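Side-chain contacts in putative protease (Parabacteroides distasonis ATCC 8503, PDB 3KD4), which is of unknown function but is probably an exported protein and possibly a protease: residues K73-D76 with N77-V80; A309-P312 with G313-T317. One frame throughout, in Å; residues are numbered along the deposited sequence.

Contact 1 of 2, residues K73-D76 with N77-V80; sequences KTPD and NAFV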
# COMPACT_ATOMS: atom_id res chain seq x y z
N LYS A 73 -4.58 -35.31 -10.76
CA LYS A 73 -4.67 -35.00 -9.35
C LYS A 73 -3.29 -34.54 -8.85
O LYS A 73 -2.31 -35.13 -9.16
CB LYS A 73 -5.12 -36.27 -8.59
CG LYS A 73 -5.24 -36.13 -7.06
CD LYS A 73 -5.73 -37.44 -6.44
CE LYS A 73 -6.11 -37.37 -4.99
NZ LYS A 73 -6.88 -38.65 -4.53
N THR A 74 -3.24 -33.48 -8.06
CA THR A 74 -2.01 -33.00 -7.53
C THR A 74 -1.39 -34.04 -6.60
O THR A 74 -2.04 -34.46 -5.63
CB THR A 74 -2.22 -31.67 -6.77
OG1 THR A 74 -3.00 -30.80 -7.60
CG2 THR A 74 -0.88 -30.97 -6.42
N PRO A 75 -0.15 -34.50 -6.89
CA PRO A 75 0.46 -35.52 -6.04
C PRO A 75 0.94 -34.89 -4.75
O PRO A 75 1.11 -33.67 -4.68
CB PRO A 75 1.65 -36.02 -6.88
CG PRO A 75 2.10 -34.82 -7.64
CD PRO A 75 0.77 -34.06 -7.97
N ASP A 76 1.10 -35.73 -3.72
CA ASP A 76 1.55 -35.26 -2.41
C ASP A 76 2.84 -34.44 -2.47
O ASP A 76 2.96 -33.43 -1.80
CB ASP A 76 1.76 -36.45 -1.48
CG ASP A 76 0.43 -37.08 -1.01
OD1 ASP A 76 -0.68 -36.53 -1.26
OD2 ASP A 76 0.50 -38.15 -0.39
N ASN A 77 3.78 -34.86 -3.30
CA ASN A 77 5.07 -34.17 -3.36
C ASN A 77 5.02 -32.81 -4.09
O ASN A 77 6.01 -32.13 -4.16
CB ASN A 77 6.15 -35.09 -3.95
CG ASN A 77 5.86 -35.51 -5.36
OD1 ASN A 77 5.05 -34.89 -6.06
ND2 ASN A 77 6.54 -36.57 -5.81
N ALA A 78 3.84 -32.42 -4.58
CA ALA A 78 3.63 -31.10 -5.17
C ALA A 78 3.06 -30.11 -4.12
O ALA A 78 2.79 -28.96 -4.46
CB ALA A 78 2.73 -31.21 -6.39
N PHE A 79 2.89 -30.55 -2.87
CA PHE A 79 2.52 -29.65 -1.77
C PHE A 79 3.74 -29.36 -0.91
O PHE A 79 4.27 -30.29 -0.28
CB PHE A 79 1.39 -30.25 -0.89
CG PHE A 79 0.08 -30.46 -1.62
CD1 PHE A 79 -0.14 -31.60 -2.37
CD2 PHE A 79 -0.94 -29.53 -1.52
CE1 PHE A 79 -1.38 -31.82 -3.03
CE2 PHE A 79 -2.14 -29.72 -2.19
CZ PHE A 79 -2.37 -30.88 -2.94
N VAL A 80 4.23 -28.12 -0.91
CA VAL A 80 5.43 -27.80 -0.16
C VAL A 80 5.13 -26.68 0.81
O VAL A 80 4.68 -25.62 0.40
CB VAL A 80 6.61 -27.39 -1.07
CG1 VAL A 80 7.90 -27.21 -0.22
CG2 VAL A 80 6.80 -28.43 -2.17
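The carbonyl oxygen Pro75 O takes the hydrogen bond from Ala78 N at 3.0 Å, with an N-H...O angle of 157°. One residue on, Asp76 O receives Phe79 N in the same i to i+3 fashion, and here the N-H...O angle is 164°. In both bonds the donor sits well above the plane of the accepting carbonyl. Both oxygens also lie at the edge of the Phe79 ring, near its plane, with Pro75 O 3.3 Å and Asp76 O 3.6 Å from Phe79 CD1. Phe79 reaches them with CG placed beside its own backbone N and anti to the carbonyl carbon (chi1 -63°), which swings the ring back beside the turn, its edge toward the two carbonyls, instead of along the outgoing strand. Two consecutive i to i+3 bonds are the signature of a short 3-10 turn, and this one links strand 71-73 to strand 79-82, an outermost strand of a three-stranded antiparallel sheet within the DUF3857 region. The methyl CG2 of Thr74 touches two apolar groups, 3.6 Å from CB of Ala78 and 3.5 Å from CE1 of Phe79, its approach to the ring being oblique. Thr74 can offer that methyl because CG2 stands anti to its backbone N, leaving OG1 on the other branch to hydrogen-bond Ser62 OG. The pyrrolidine of Pro75 packs its CD against Ala78 CB at 3.8 Å, while its CG meets the amide oxygen OD1 of Asn77 at 3.3 Å, a van der Waals approach. Beyond the turn, Met99 and Val101 of strand 97-102 touch the Phe79 side chain, and Thr104 packs against both Pro75 and Ala78.

Contact 2 of 2, residues A309-P312 with G313-T317; sequences AVYP and GHLDT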
# COMPACT_ATOMS: atom_id res chain seq x y z
N ALA A 309 -5.66 4.68 12.71
CA ALA A 309 -5.90 3.74 11.63
C ALA A 309 -6.25 4.52 10.36
O ALA A 309 -7.02 5.48 10.40
CB ALA A 309 -7.02 2.77 12.01
N VAL A 310 -5.69 4.09 9.23
CA VAL A 310 -5.96 4.69 7.93
C VAL A 310 -6.72 3.70 7.06
O VAL A 310 -6.25 2.57 6.83
CB VAL A 310 -4.62 5.10 7.22
CG1 VAL A 310 -4.88 5.87 5.90
CG2 VAL A 310 -3.71 5.92 8.18
N TYR A 311 -7.90 4.12 6.62
CA TYR A 311 -8.76 3.35 5.75
C TYR A 311 -8.84 4.00 4.38
O TYR A 311 -8.66 5.22 4.25
CB TYR A 311 -10.20 3.39 6.27
CG TYR A 311 -10.44 2.76 7.60
CD1 TYR A 311 -10.32 3.49 8.78
CD2 TYR A 311 -10.79 1.43 7.69
CE1 TYR A 311 -10.59 2.88 10.02
CE2 TYR A 311 -11.04 0.84 8.89
CZ TYR A 311 -10.94 1.56 10.05
OH TYR A 311 -11.17 0.89 11.22
N PRO A 312 -9.21 3.21 3.37
CA PRO A 312 -9.56 3.79 2.08
C PRO A 312 -10.67 4.79 2.24
O PRO A 312 -11.56 4.65 3.09
CB PRO A 312 -10.03 2.59 1.24
CG PRO A 312 -9.43 1.40 1.90
CD PRO A 312 -9.27 1.73 3.36
N GLY A 313 -10.62 5.82 1.41
CA GLY A 313 -11.49 6.93 1.58
C GLY A 313 -12.93 6.69 1.19
O GLY A 313 -13.80 7.43 1.63
N HIS A 314 -13.23 5.69 0.41
CA HIS A 314 -14.59 5.44 -0.07
C HIS A 314 -15.40 4.52 0.88
O HIS A 314 -16.53 4.22 0.61
CB HIS A 314 -14.51 4.80 -1.48
CG HIS A 314 -13.80 3.48 -1.52
ND1 HIS A 314 -12.45 3.35 -1.80
CD2 HIS A 314 -14.26 2.22 -1.34
CE1 HIS A 314 -12.12 2.07 -1.78
NE2 HIS A 314 -13.20 1.36 -1.50
N LEU A 315 -14.80 4.06 1.97
CA LEU A 315 -15.44 3.06 2.81
C LEU A 315 -16.29 3.66 3.91
O LEU A 315 -15.95 4.70 4.50
CB LEU A 315 -14.40 2.23 3.53
CG LEU A 315 -13.63 1.16 2.81
CD1 LEU A 315 -12.75 0.55 3.93
CD2 LEU A 315 -14.55 0.12 2.14
N ASP A 316 -17.37 2.97 4.24
CA ASP A 316 -18.15 3.33 5.40
C ASP A 316 -17.47 2.72 6.59
O ASP A 316 -17.60 1.52 6.83
CB ASP A 316 -19.57 2.81 5.27
CG ASP A 316 -20.40 3.03 6.54
OD1 ASP A 316 -19.91 3.57 7.55
OD2 ASP A 316 -21.55 2.61 6.51
N THR A 317 -16.73 3.52 7.33
CA THR A 317 -15.92 3.01 8.43
C THR A 317 -16.76 2.66 9.68
O THR A 317 -16.26 2.01 10.57
CB THR A 317 -14.73 3.95 8.79
OG1 THR A 317 -15.22 5.22 9.16
CG2 THR A 317 -13.81 4.10 7.57
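Over one face of the Tyr311 ring lies the methyl CG2 of Thr317, a CH-pi contact: the methyl is 3.9 Å from the ring centroid and 22° off the ring normal. It is displaced toward the CB end of the ring, since its nearest ring atom is Tyr311 CG at 3.6 Å. The first torsion of Thr317 (59° to OG1) sets CG2 beside its backbone N and presents the methyl, not the hydroxyl, to the aromatic face. Apolar contacts centre on Leu315, whose CD1 branch points at the pyrrolidine of Pro312, with CD1 to Pro312 CD at 3.7 Å; the same methyl stands obliquely to the Tyr311 ring, more loosely, at 4.3 Å from Tyr311 CD2. The backbone makes a type I beta turn from Pro312 to Leu315, which leads the chain off strand 305-312, the middle strand of a five-stranded antiparallel sheet. Its closing hydrogen bond, Leu315 N to Pro312 O, is weak at 3.5 Å, though nearly straight at 164°. Within the turn, His314 is modelled in two conformers; in the one given, CE1 of its imidazole comes to 3.7 Å from Pro312 CB, with the ring oblique to that carbon. Leu215 of helix 211-222 and Val356 of strand 353-357 also pack against Tyr311.

Overall arrangement
Contact 1 and contact 2 are separate along the chain and in space: their centres stand 40 Å apart and their nearest atoms about 31 Å, so neither touches the other. The centre of contact 1 is about 33 Å from the centre of the chain, that of contact 2 about 13 Å. Each sits where a strand meets a connecting loop or turn, 73-80 entering a three-stranded antiparallel sheet and 309-317 leaving a five-stranded one. Both have a bound glycerol nearby, close to Phe79 in the first and beside His314 in the second; these molecules probably come from the crystallisation liquor and do not by themselves identify an active site.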